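Local coordinates for repeat Five Residue (Rfr) protein or pentapeptide repeat protein (Cyanothece, PDB 2O6W), which is of unknown function but folds, as a pentapeptide repeat protein, into a beta-helix built of short stacked turns, at residues 27-32 and 70-75; 56-61 and 74-79; 92-97 and 112-117; 117-122 and 135-140. All blocks are in the same frame, centred on the assembly; numbering follows the deposited sequence.

Contact 1: residues 27-32 and 70-75; sequences RENFGL and QSDLSS
The guanidinium of R27 meets the amide of Q70 edge-on: NE, 2.8 Å from Q70 OE1, and the neighbouring NH2 both donate to that one oxygen, which lies in the guanidinium plane. The two flat groups are turned 38° against each other, and Q70 NE2 is taken up by E90, which helps to fix the amide. The F30 ring is also touched at its edge, where L73 CD2 lies in the ring plane, 3.8 Å from F30 CD1. Next comes a third pair, the N29 amide alongside the D72 carboxylate, both reached by one water whose bond to D72 is weak.

D72 OD1 is gripped twice from its own segment, by the backbone N of S74, which closes an Asx turn, and by S74 OG at 2.7 Å. S74 OG sits between its backbone N and carbonyl carbon (chi1 53°), and from there it lies 3.3 Å from G31 CA. A beta carbon on G31 would collide with D72 OD1 and S74 OG. An alanine at D72 would probably leave the amide and hydroxyl of S74 without their shared acceptor and that hydroxyl less firmly fixed, with only the weak bond from L32 N among the contacts here.

The backbones are zipped by D72 N to E28 O and F30 N to D72 O, each 2.8 Å, while S71 OG accepts an almost straight bond from E28 N (2.9 Å, 170°). Neighbouring segments running the same way, joined by a single parallel bridge (N29 with D72), each with its own Asx turn (at N29 and at D72), fit the stacked coils of a pentapeptide-repeat beta-helix.

Contact 2: residues 56-61 and 74-79; sequences VDLTRA and SSIILE
D57 CG and I77 CG2 each stand anti to their own backbone N, and the carboxylate crosses the isoleucine at a slant, with D57 OD1 3.9 Å from I77 CG2. L58 and L78 share the same first torsion, CG anti to the carbonyl carbon, and run side by side, with L78 CD2 3.5 Å from L58 CB. In I76 it is CG1 that stands anti to the backbone N (chi1 -157°); CG1 lies against V56 O, and CD1 beyond it reaches L58 CD1 at 3.5 Å.

D57 OD1 accepts two bonds from T59. The backbone N approaches nearly along the C-O axis, forming an Asx turn, and T59 OG1 donates into the syn lone pair at 2.7 Å. A water also donates to T59 OG1 and links it to E79 OE2. An alanine in place of D57 would probably leave the amide and hydroxyl of T59 without their common acceptor and take away the carboxylate that I77 CG2 and CD1 rest against.

The backbones are laced by I77 N to V56 O (3.0 Å), L58 N to I77 O (2.7 Å) and R60 N to E79 O (3.0 Å). V56 and L58 also touch L9 of helix 2-10, next to this end of the stack. Residues 58-61 make a type II beta turn, and equivalent positions lie 20 residues apart, four pentapeptides on: one full coil of the right-handed quadrilateral beta-helix of this family.

Contact 3: residues 92-97 and 112-117; sequences DLENAI and NLQGAN
Three amides cross from 92-97 to 112-117 or back, and each has a carbonyl waiting: L93 N donates to N112 O, N95 N to Q114 O, and N117 N to A96 O, all at 2.8 Å, the last almost straight (171°). D92 OD1 and N112 OD1 serve the turns inside their own segments: D92 OD1 takes E94 N, and N112 OD1 takes Q114 N, which stands above the plane of the N112 amide; N112 OD1 also accepts from N132 ND2. These Asx turns overlap the type II beta turns L93 to A96 and L113 to A116, stacked one coil apart in the pentapeptide-repeat beta-helix. L93 CB packs on L113 CD1 at 4.1 Å.

On the outer side E94 runs alongside Q114, their carboxylate and amide planes 84° apart. E94 OE1 and Q114 OE1, 3.1 Å apart, are both acceptors and do not bond; a water instead donates to Q114 OE1 at 2.6 Å and to E94 OE2. The stronger partner of E94 OE2 is K33 NZ, which also forms a salt bridge with D92 OD2, while N112 ND2 adds only a weak bond. A beta carbon on G115 would collide with N95 OD1.

Contact 4: residues 117-122 and 135-140; sequences NLENAN and ETHLKG
Two successive coils of the pentapeptide-repeat beta-helix stack here near its C-terminal end, 20 residues apart, with the type II turn from L118 to A121 lying over the residues 138-140. The backbone is tied by L118 N to H137 O and by N120 N to K139 O, each 3.0 Å.

N117 OD1 is held from opposite faces of its amide plane: E119 N closes an Asx turn on one face, and H137 ND1 donates from the other at 3.3 Å. The histidine has CG anti to its backbone N (chi1 -162°) and lies side by side with the asparagine. On the same ring, E119 OE1 approaches CE1 at 3.2 Å. The carboxylate plane is turned 87° from the ring; with its oxygen this near CE1, the negative charge would probably polarise the imidazole. The other carboxylate oxygen, E119 OE2, makes a long salt bridge to K139 NZ (3.6 Å), the extended lysine running alongside the glutamate.

Beneath this polar surface L118 packs inward. Its CD2 meets L138 CD2 at 4.1 Å, and its CD1 lies near T136 CG2; the T136 hydroxyl is bonded to L113 O. G140 ends the row in a backbone conformation with positive phi that suits glycine, and a beta carbon there would strike N120 OD1, which stands 3.9 Å from G140 CA.

In the fold
After helix 2-10 the chain reaches 27-32, the first half of contact 1, then passes through a long loop, unmodelled at 38-40, before 56-61 opens contact 2. Both close on one continuous run, 70-75 and then 74-79, so the two loops cross rather than nest and share S74 and S75. From there the coils follow in series. Contact 3 joins 92-97 to 112-117, and its first segment touches contacts 1 and 2 through backbone bonds from L73, S75 and L78. Contact 4 begins where contact 3 ends, at N117, and reaches 135-140. Contacts 1 and 4 lie about 20 Å apart between centres, at opposite sides of the chain's centre.

Contact 1: residues 27-32 and 70-75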
loop_
_atom_site.group_PDB
_atom_site.type_symbol
_atom_site.label_atom_id
_atom_site.label_comp_id
_atom_site.label_asym_id
_atom_site.label_seq_id
_atom_site.Cartn_x
_atom_site.Cartn_y
_atom_site.Cartn_z
ATOM N N ARG A 27 3.926 10.732 -0.089
ATOM C CA ARG A 27 5.371 10.728 -0.224
ATOM C C ARG A 27 6.131 10.209 0.987
ATOM O O ARG A 27 7.168 10.752 1.343
ATOM C CB ARG A 27 5.843 12.141 -0.569
ATOM C CG ARG A 27 5.430 12.559 -1.960
ATOM C CD ARG A 27 5.643 14.033 -2.210
ATOM N NE ARG A 27 5.440 14.337 -3.619
ATOM C CZ ARG A 27 5.483 15.557 -4.137
ATOM N NH1 ARG A 27 5.719 16.602 -3.350
ATOM N NH2 ARG A 27 5.304 15.721 -5.445
ATOM N N GLU A 28 5.617 9.167 1.630
ATOM C CA GLU A 28 6.313 8.596 2.779
ATOM C C GLU A 28 7.007 7.301 2.350
ATOM O O GLU A 28 6.748 6.760 1.271
ATOM C CB GLU A 28 5.338 8.318 3.925
ATOM C CG GLU A 28 4.707 9.566 4.548
ATOM C CD GLU A 28 5.691 10.423 5.347
ATOM O OE1 GLU A 28 5.290 11.518 5.806
ATOM O OE2 GLU A 28 6.858 10.007 5.524
ATOM N N ASN A 29 7.906 6.807 3.187
ATOM C CA ASN A 29 8.609 5.582 2.863
ATOM C C ASN A 29 8.319 4.488 3.886
ATOM O O ASN A 29 8.904 4.457 4.962
ATOM C CB ASN A 29 10.110 5.849 2.771
ATOM C CG ASN A 29 10.916 4.583 2.548
ATOM O OD1 ASN A 29 10.391 3.568 2.081
ATOM N ND2 ASN A 29 12.209 4.638 2.873
ATOM N N PHE A 30 7.398 3.598 3.534
ATOM C CA PHE A 30 7.024 2.480 4.388
ATOM C C PHE A 30 7.423 1.187 3.688
ATOM O O PHE A 30 6.798 0.154 3.901
ATOM C CB PHE A 30 5.510 2.449 4.614
ATOM C CG PHE A 30 4.964 3.653 5.317
ATOM C CD1 PHE A 30 3.961 4.417 4.728
ATOM C CD2 PHE A 30 5.435 4.017 6.573
ATOM C CE1 PHE A 30 3.430 5.528 5.382
ATOM C CE2 PHE A 30 4.911 5.126 7.237
ATOM C CZ PHE A 30 3.908 5.885 6.638
ATOM N N GLY A 31 8.448 1.244 2.845
ATOM C CA GLY A 31 8.864 0.053 2.125
ATOM C C GLY A 31 10.200 -0.537 2.537
ATOM O O GLY A 31 10.852 -0.043 3.458
ATOM N N LEU A 32 10.602 -1.601 1.845
ATOM C CA LEU A 32 11.865 -2.288 2.112
ATOM C C LEU A 32 12.904 -2.084 1.017
ATOM O O LEU A 32 13.867 -2.836 0.938
ATOM C CB LEU A 32 11.629 -3.790 2.275
ATOM C CG LEU A 32 11.127 -4.280 3.626
ATOM C CD1 LEU A 32 10.886 -5.781 3.561
ATOM C CD2 LEU A 32 12.154 -3.947 4.707
ATOM N N GLN A 70 2.216 8.788 -4.082
ATOM C CA GLN A 70 3.661 8.645 -4.267
ATOM C C GLN A 70 4.433 8.063 -3.096
ATOM O O GLN A 70 5.625 8.302 -2.968
ATOM C CB GLN A 70 4.288 9.988 -4.643
ATOM C CG GLN A 70 3.902 10.485 -6.012
ATOM C CD GLN A 70 4.754 11.660 -6.456
ATOM O OE1 GLN A 70 4.930 12.631 -5.719
ATOM N NE2 GLN A 70 5.282 11.581 -7.671
ATOM N N SER A 71 3.761 7.308 -2.238
ATOM C CA SER A 71 4.426 6.698 -1.094
ATOM C C SER A 71 5.043 5.348 -1.469
ATOM O O SER A 71 4.550 4.652 -2.360
ATOM C CB SER A 71 3.428 6.499 0.047
ATOM O OG SER A 71 3.234 7.701 0.774
ATOM N N ASP A 72 6.134 4.986 -0.804
ATOM C CA ASP A 72 6.781 3.703 -1.057
ATOM C C ASP A 72 6.147 2.714 -0.074
ATOM O O ASP A 72 6.199 2.914 1.141
ATOM C CB ASP A 72 8.295 3.792 -0.796
ATOM C CG ASP A 72 9.052 2.528 -1.229
ATOM O OD1 ASP A 72 8.488 1.407 -1.122
ATOM O OD2 ASP A 72 10.226 2.651 -1.658
ATOM N N LEU A 73 5.550 1.653 -0.608
ATOM C CA LEU A 73 4.904 0.636 0.211
ATOM C C LEU A 73 5.426 -0.746 -0.184
ATOM O O LEU A 73 4.742 -1.757 -0.004
ATOM C CB LEU A 73 3.382 0.690 0.005
ATOM C CG LEU A 73 2.729 2.072 0.179
ATOM C CD1 LEU A 73 1.240 2.013 -0.159
ATOM C CD2 LEU A 73 2.937 2.550 1.599
ATOM N N SER A 74 6.639 -0.793 -0.719
ATOM C CA SER A 74 7.206 -2.062 -1.155
ATOM C C SER A 74 7.251 -3.124 -0.055
ATOM O O SER A 74 7.697 -2.864 1.058
ATOM C CB SER A 74 8.607 -1.848 -1.764
ATOM O OG SER A 74 9.463 -1.121 -0.903
ATOM N N SER A 75 6.757 -4.317 -0.385
ATOM C CA SER A 75 6.732 -5.453 0.536
ATOM C C SER A 75 5.865 -5.227 1.771
ATOM O O SER A 75 5.961 -5.967 2.752
ATOM C CB SER A 75 8.155 -5.804 0.976
ATOM O OG SER A 75 8.953 -6.152 -0.147
HETATM O O HOH W 1 8.224 7.537 -1.468
HETATM O O HOH W 2 11.641 1.612 0.495
HETATM O O HOH W 3 7.329 -2.429 4.397
#

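Contact 2: residues 56-61 and 74-79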
loop_
_atom_site.group_PDB
_atom_site.type_symbol
_atom_site.label_atom_id
_atom_site.label_comp_id
_atom_site.label_asym_id
_atom_site.label_seq_id
_atom_site.Cartn_x
_atom_site.Cartn_y
_atom_site.Cartn_z
ATOM N N VAL A 56 6.718 -3.331 6.844
ATOM C CA VAL A 56 5.720 -2.680 7.678
ATOM C C VAL A 56 4.454 -3.535 7.695
ATOM O O VAL A 56 3.984 -3.985 6.652
ATOM C CB VAL A 56 5.410 -1.268 7.149
ATOM C CG1 VAL A 56 4.305 -0.626 7.966
ATOM C CG2 VAL A 56 6.674 -0.415 7.203
ATOM N N ASP A 57 3.913 -3.763 8.886
ATOM C CA ASP A 57 2.723 -4.591 9.026
ATOM C C ASP A 57 1.462 -3.762 9.288
ATOM O O ASP A 57 1.299 -3.168 10.360
ATOM C CB ASP A 57 2.927 -5.598 10.159
ATOM C CG ASP A 57 1.970 -6.760 10.079
ATOM O OD1 ASP A 57 0.796 -6.542 9.708
ATOM O OD2 ASP A 57 2.382 -7.902 10.405
ATOM N N LEU A 58 0.569 -3.740 8.304
ATOM C CA LEU A 58 -0.676 -2.992 8.411
ATOM C C LEU A 58 -1.893 -3.900 8.239
ATOM O O LEU A 58 -2.909 -3.504 7.661
ATOM C CB LEU A 58 -0.692 -1.859 7.375
ATOM C CG LEU A 58 0.275 -0.689 7.635
ATOM C CD1 LEU A 58 0.361 0.213 6.410
ATOM C CD2 LEU A 58 -0.203 0.107 8.846
ATOM N N THR A 59 -1.771 -5.119 8.757
ATOM C CA THR A 59 -2.832 -6.117 8.703
ATOM C C THR A 59 -4.083 -5.569 9.359
ATOM O O THR A 59 -4.016 -4.979 10.441
ATOM C CB THR A 59 -2.440 -7.405 9.470
ATOM O OG1 THR A 59 -1.315 -8.021 8.835
ATOM C CG2 THR A 59 -3.613 -8.387 9.518
ATOM N N ARG A 60 -5.217 -5.788 8.700
ATOM C CA ARG A 60 -6.523 -5.346 9.177
ATOM C C ARG A 60 -6.628 -3.847 9.465
ATOM O O ARG A 60 -7.561 -3.405 10.135
ATOM C CB ARG A 60 -6.922 -6.139 10.425
ATOM C CG ARG A 60 -7.085 -7.655 10.204
ATOM C CD ARG A 60 -7.649 -8.347 11.449
ATOM N NE ARG A 60 -6.859 -8.030 12.638
ATOM C CZ ARG A 60 -5.714 -8.629 12.955
ATOM N NH1 ARG A 60 -5.225 -9.589 12.176
ATOM N NH2 ARG A 60 -5.050 -8.255 14.040
ATOM N N ALA A 61 -5.677 -3.061 8.969
ATOM C CA ALA A 61 -5.718 -1.621 9.195
ATOM C C ALA A 61 -6.781 -0.975 8.307
ATOM O O ALA A 61 -7.125 -1.501 7.248
ATOM C CB ALA A 61 -4.356 -1.001 8.911
ATOM N N SER A 74 6.639 -0.793 -0.719
ATOM C CA SER A 74 7.206 -2.062 -1.155
ATOM C C SER A 74 7.251 -3.124 -0.055
ATOM O O SER A 74 7.697 -2.864 1.058
ATOM C CB SER A 74 8.607 -1.848 -1.764
ATOM O OG SER A 74 9.463 -1.121 -0.903
ATOM N N SER A 75 6.757 -4.317 -0.385
ATOM C CA SER A 75 6.732 -5.453 0.536
ATOM C C SER A 75 5.865 -5.227 1.771
ATOM O O SER A 75 5.961 -5.967 2.752
ATOM C CB SER A 75 8.155 -5.804 0.976
ATOM O OG SER A 75 8.953 -6.152 -0.147
ATOM N N ILE A 76 5.009 -4.218 1.722
ATOM C CA ILE A 76 4.144 -3.921 2.851
ATOM C C ILE A 76 3.090 -5.007 3.045
ATOM O O ILE A 76 2.700 -5.689 2.091
ATOM C CB ILE A 76 3.431 -2.573 2.654
ATOM C CG1 ILE A 76 3.009 -2.005 4.008
ATOM C CG2 ILE A 76 2.214 -2.762 1.769
ATOM C CD1 ILE A 76 2.687 -0.535 3.959
ATOM N N ILE A 77 2.627 -5.155 4.282
ATOM C CA ILE A 77 1.613 -6.155 4.608
ATOM C C ILE A 77 0.260 -5.486 4.874
ATOM O O ILE A 77 0.042 -4.875 5.922
ATOM C CB ILE A 77 2.048 -6.988 5.837
ATOM C CG1 ILE A 77 3.405 -7.644 5.550
ATOM C CG2 ILE A 77 1.029 -8.079 6.131
ATOM C CD1 ILE A 77 3.960 -8.434 6.707
ATOM N N LEU A 78 -0.636 -5.599 3.898
ATOM C CA LEU A 78 -1.967 -5.017 3.989
ATOM C C LEU A 78 -3.026 -6.110 3.904
ATOM O O LEU A 78 -4.101 -5.915 3.331
ATOM C CB LEU A 78 -2.179 -3.998 2.863
ATOM C CG LEU A 78 -1.462 -2.656 3.025
ATOM C CD1 LEU A 78 -1.578 -1.845 1.746
ATOM C CD2 LEU A 78 -2.073 -1.891 4.191
ATOM N N GLU A 79 -2.720 -7.268 4.471
ATOM C CA GLU A 79 -3.659 -8.379 4.445
ATOM C C GLU A 79 -4.937 -8.001 5.190
ATOM O O GLU A 79 -4.885 -7.457 6.289
ATOM C CB GLU A 79 -3.014 -9.617 5.071
ATOM C CG GLU A 79 -3.863 -10.872 4.984
ATOM C CD GLU A 79 -3.076 -12.134 5.306
ATOM O OE1 GLU A 79 -3.681 -13.232 5.286
ATOM O OE2 GLU A 79 -1.853 -12.035 5.575
HETATM O O HOH W 3 7.329 -2.429 4.397
HETATM O O HOH W 4 -1.187 -10.676 8.228
#

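Contact 3: residues 92-97 and 112-117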
loop_
_atom_site.group_PDB
_atom_site.type_symbol
_atom_site.label_atom_id
_atom_site.label_comp_id
_atom_site.label_asym_id
_atom_site.label_seq_id
_atom_site.Cartn_x
_atom_site.Cartn_y
_atom_site.Cartn_z
ATOM N N ASP A 92 4.556 2.674 -4.665
ATOM C CA ASP A 92 5.359 1.505 -4.986
ATOM C C ASP A 92 4.806 0.383 -4.105
ATOM O O ASP A 92 5.009 0.383 -2.896
ATOM C CB ASP A 92 6.838 1.767 -4.672
ATOM C CG ASP A 92 7.751 0.633 -5.132
ATOM O OD1 ASP A 92 7.264 -0.511 -5.259
ATOM O OD2 ASP A 92 8.963 0.879 -5.352
ATOM N N LEU A 93 4.079 -0.554 -4.708
ATOM C CA LEU A 93 3.512 -1.679 -3.969
ATOM C C LEU A 93 4.152 -3.004 -4.397
ATOM O O LEU A 93 3.520 -4.058 -4.350
ATOM C CB LEU A 93 1.989 -1.727 -4.166
ATOM C CG LEU A 93 1.209 -0.826 -3.196
ATOM C CD1 LEU A 93 -0.169 -0.483 -3.737
ATOM C CD2 LEU A 93 1.104 -1.531 -1.847
ATOM N N GLU A 94 5.415 -2.946 -4.811
ATOM C CA GLU A 94 6.108 -4.150 -5.237
ATOM C C GLU A 94 6.195 -5.192 -4.122
ATOM O O GLU A 94 6.552 -4.876 -2.991
ATOM C CB GLU A 94 7.509 -3.814 -5.742
ATOM C CG GLU A 94 8.280 -5.043 -6.186
ATOM C CD GLU A 94 9.359 -4.736 -7.208
ATOM O OE1 GLU A 94 10.081 -5.680 -7.594
ATOM O OE2 GLU A 94 9.481 -3.563 -7.632
ATOM N N ASN A 95 5.850 -6.432 -4.466
ATOM C CA ASN A 95 5.869 -7.560 -3.538
ATOM C C ASN A 95 5.012 -7.310 -2.313
ATOM O O ASN A 95 5.227 -7.899 -1.256
ATOM C CB ASN A 95 7.302 -7.877 -3.099
ATOM C CG ASN A 95 8.226 -8.110 -4.272
ATOM O OD1 ASN A 95 7.912 -8.887 -5.182
ATOM N ND2 ASN A 95 9.371 -7.438 -4.263
ATOM N N ALA A 96 4.033 -6.430 -2.453
ATOM C CA ALA A 96 3.166 -6.125 -1.334
ATOM C C ALA A 96 2.171 -7.255 -1.126
ATOM O O ALA A 96 1.875 -8.021 -2.043
ATOM C CB ALA A 96 2.433 -4.833 -1.586
ATOM N N ILE A 97 1.660 -7.363 0.088
ATOM C CA ILE A 97 0.691 -8.396 0.375
ATOM C C ILE A 97 -0.663 -7.744 0.575
ATOM O O ILE A 97 -0.899 -7.092 1.588
ATOM C CB ILE A 97 1.087 -9.186 1.634
ATOM C CG1 ILE A 97 2.365 -9.989 1.344
ATOM C CG2 ILE A 97 -0.042 -10.111 2.052
ATOM C CD1 ILE A 97 2.929 -10.693 2.560
ATOM N N ASN A 112 2.828 0.811 -8.941
ATOM C CA ASN A 112 3.612 -0.351 -9.351
ATOM C C ASN A 112 3.181 -1.534 -8.462
ATOM O O ASN A 112 3.338 -1.488 -7.246
ATOM C CB ASN A 112 5.111 -0.048 -9.205
ATOM C CG ASN A 112 5.983 -1.281 -9.409
ATOM O OD1 ASN A 112 5.590 -2.229 -10.092
ATOM N ND2 ASN A 112 7.178 -1.265 -8.828
ATOM N N LEU A 113 2.619 -2.577 -9.071
ATOM C CA LEU A 113 2.155 -3.752 -8.324
ATOM C C LEU A 113 2.901 -5.024 -8.690
ATOM O O LEU A 113 2.362 -6.129 -8.574
ATOM C CB LEU A 113 0.656 -3.984 -8.554
ATOM C CG LEU A 113 -0.374 -3.247 -7.688
ATOM C CD1 LEU A 113 -0.103 -1.761 -7.714
ATOM C CD2 LEU A 113 -1.786 -3.548 -8.200
ATOM N N GLN A 114 4.144 -4.867 -9.130
ATOM C CA GLN A 114 4.956 -6.010 -9.521
ATOM C C GLN A 114 5.175 -6.970 -8.365
ATOM O O GLN A 114 5.588 -6.573 -7.273
ATOM C CB GLN A 114 6.307 -5.546 -10.060
ATOM C CG GLN A 114 7.098 -6.655 -10.734
ATOM C CD GLN A 114 8.407 -6.157 -11.305
ATOM O OE1 GLN A 114 9.301 -5.749 -10.567
ATOM N NE2 GLN A 114 8.524 -6.175 -12.626
ATOM N N GLY A 115 4.890 -8.241 -8.625
ATOM C CA GLY A 115 5.061 -9.260 -7.616
ATOM C C GLY A 115 4.115 -9.119 -6.444
ATOM O O GLY A 115 4.243 -9.849 -5.473
ATOM N N ALA A 116 3.168 -8.189 -6.517
ATOM C CA ALA A 116 2.228 -8.004 -5.416
ATOM C C ALA A 116 1.175 -9.100 -5.409
ATOM O O ALA A 116 0.811 -9.638 -6.462
ATOM C CB ALA A 116 1.555 -6.639 -5.507
ATOM N N ASN A 117 0.682 -9.422 -4.218
ATOM C CA ASN A 117 -0.334 -10.456 -4.066
ATOM C C ASN A 117 -1.681 -9.837 -3.693
ATOM O O ASN A 117 -1.839 -9.300 -2.601
ATOM C CB ASN A 117 0.081 -11.448 -2.974
ATOM C CG ASN A 117 -0.789 -12.696 -2.962
ATOM O OD1 ASN A 117 -1.878 -12.711 -3.543
ATOM N ND2 ASN A 117 -0.318 -13.745 -2.294
HETATM O O HOH W 5 9.514 -3.156 -10.880
#

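Contact 4: residues 117-122 and 135-140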
loop_
_atom_site.group_PDB
_atom_site.type_symbol
_atom_site.label_atom_id
_atom_site.label_comp_id
_atom_site.label_asym_id
_atom_site.label_seq_id
_atom_site.Cartn_x
_atom_site.Cartn_y
_atom_site.Cartn_z
ATOM N N ASN A 117 0.682 -9.422 -4.218
ATOM C CA ASN A 117 -0.334 -10.456 -4.066
ATOM C C ASN A 117 -1.681 -9.837 -3.693
ATOM O O ASN A 117 -1.839 -9.300 -2.601
ATOM C CB ASN A 117 0.081 -11.448 -2.974
ATOM C CG ASN A 117 -0.789 -12.696 -2.962
ATOM O OD1 ASN A 117 -1.878 -12.711 -3.543
ATOM N ND2 ASN A 117 -0.318 -13.745 -2.294
ATOM N N LEU A 118 -2.644 -9.923 -4.601
ATOM C CA LEU A 118 -3.969 -9.376 -4.353
ATOM C C LEU A 118 -5.069 -10.429 -4.321
ATOM O O LEU A 118 -6.212 -10.129 -4.646
ATOM C CB LEU A 118 -4.324 -8.322 -5.411
ATOM C CG LEU A 118 -3.652 -6.949 -5.283
ATOM C CD1 LEU A 118 -2.149 -7.094 -5.466
ATOM C CD2 LEU A 118 -4.232 -5.998 -6.322
ATOM N N GLU A 119 -4.739 -11.653 -3.917
ATOM C CA GLU A 119 -5.733 -12.726 -3.880
ATOM C C GLU A 119 -6.996 -12.363 -3.100
ATOM O O GLU A 119 -6.928 -11.882 -1.969
ATOM C CB GLU A 119 -5.131 -14.005 -3.291
ATOM C CG GLU A 119 -5.997 -15.247 -3.518
ATOM C CD GLU A 119 -5.313 -16.539 -3.085
ATOM O OE1 GLU A 119 -4.114 -16.717 -3.411
ATOM O OE2 GLU A 119 -5.973 -17.388 -2.439
ATOM N N ASN A 120 -8.147 -12.591 -3.726
ATOM C CA ASN A 120 -9.436 -12.318 -3.113
ATOM C C ASN A 120 -9.667 -10.854 -2.783
ATOM O O ASN A 120 -10.592 -10.509 -2.048
ATOM C CB ASN A 120 -9.590 -13.153 -1.845
ATOM C CG ASN A 120 -9.455 -14.628 -2.120
ATOM O OD1 ASN A 120 -9.919 -15.110 -3.152
ATOM N ND2 ASN A 120 -8.827 -15.356 -1.207
ATOM N N ALA A 121 -8.827 -9.988 -3.324
ATOM C CA ALA A 121 -8.977 -8.573 -3.058
ATOM C C ALA A 121 -10.196 -8.029 -3.800
ATOM O O ALA A 121 -10.561 -8.531 -4.865
ATOM C CB ALA A 121 -7.727 -7.832 -3.487
ATOM N N ASN A 122 -10.828 -7.009 -3.224
ATOM C CA ASN A 122 -11.992 -6.378 -3.838
ATOM C C ASN A 122 -11.580 -5.122 -4.610
ATOM O O ASN A 122 -11.191 -4.117 -4.014
ATOM C CB ASN A 122 -13.025 -6.002 -2.772
ATOM C CG ASN A 122 -14.221 -5.262 -3.356
ATOM O OD1 ASN A 122 -14.475 -5.336 -4.563
ATOM N ND2 ASN A 122 -14.968 -4.558 -2.507
ATOM N N GLU A 135 3.778 -10.056 -12.995
ATOM C CA GLU A 135 3.871 -11.086 -11.964
ATOM C C GLU A 135 2.994 -10.749 -10.766
ATOM O O GLU A 135 3.321 -11.075 -9.625
ATOM C CB GLU A 135 5.323 -11.258 -11.512
ATOM C CG GLU A 135 6.255 -11.743 -12.605
ATOM C CD GLU A 135 7.708 -11.676 -12.193
ATOM O OE1 GLU A 135 8.201 -10.547 -11.954
ATOM O OE2 GLU A 135 8.356 -12.746 -12.108
ATOM N N THR A 136 1.872 -10.093 -11.042
ATOM C CA THR A 136 0.929 -9.711 -10.006
ATOM C C THR A 136 -0.125 -10.804 -9.881
ATOM O O THR A 136 -0.770 -11.163 -10.865
ATOM C CB THR A 136 0.227 -8.384 -10.355
ATOM O OG1 THR A 136 1.209 -7.360 -10.546
ATOM C CG2 THR A 136 -0.726 -7.973 -9.238
ATOM N N HIS A 137 -0.297 -11.321 -8.669
ATOM C CA HIS A 137 -1.264 -12.382 -8.412
ATOM C C HIS A 137 -2.668 -11.798 -8.268
ATOM O O HIS A 137 -2.980 -11.165 -7.260
ATOM C CB HIS A 137 -0.876 -13.127 -7.134
ATOM C CG HIS A 137 -1.514 -14.473 -7.001
ATOM N ND1 HIS A 137 -1.746 -15.070 -5.779
ATOM C CD2 HIS A 137 -1.953 -15.346 -7.936
ATOM C CE1 HIS A 137 -2.304 -16.252 -5.970
ATOM N NE2 HIS A 137 -2.440 -16.444 -7.270
ATOM N N LEU A 138 -3.516 -12.014 -9.271
ATOM C CA LEU A 138 -4.876 -11.478 -9.238
ATOM C C LEU A 138 -5.954 -12.535 -9.052
ATOM O O LEU A 138 -7.125 -12.297 -9.337
ATOM C CB LEU A 138 -5.164 -10.689 -10.511
ATOM C CG LEU A 138 -4.328 -9.428 -10.734
ATOM C CD1 LEU A 138 -4.707 -8.833 -12.076
ATOM C CD2 LEU A 138 -4.567 -8.419 -9.608
ATOM N N LYS A 139 -5.551 -13.698 -8.557
ATOM C CA LYS A 139 -6.480 -14.792 -8.329
ATOM C C LYS A 139 -7.627 -14.409 -7.386
ATOM O O LYS A 139 -7.397 -13.877 -6.301
ATOM C CB LYS A 139 -5.721 -15.993 -7.761
ATOM C CG LYS A 139 -6.618 -17.119 -7.280
ATOM C CD LYS A 139 -5.853 -18.149 -6.467
ATOM C CE LYS A 139 -6.816 -19.144 -5.843
ATOM N NZ LYS A 139 -6.165 -20.036 -4.852
ATOM N N GLY A 140 -8.860 -14.667 -7.820
ATOM C CA GLY A 140 -10.031 -14.386 -6.999
ATOM C C GLY A 140 -10.466 -12.950 -6.768
ATOM O O GLY A 140 -11.367 -12.715 -5.967
#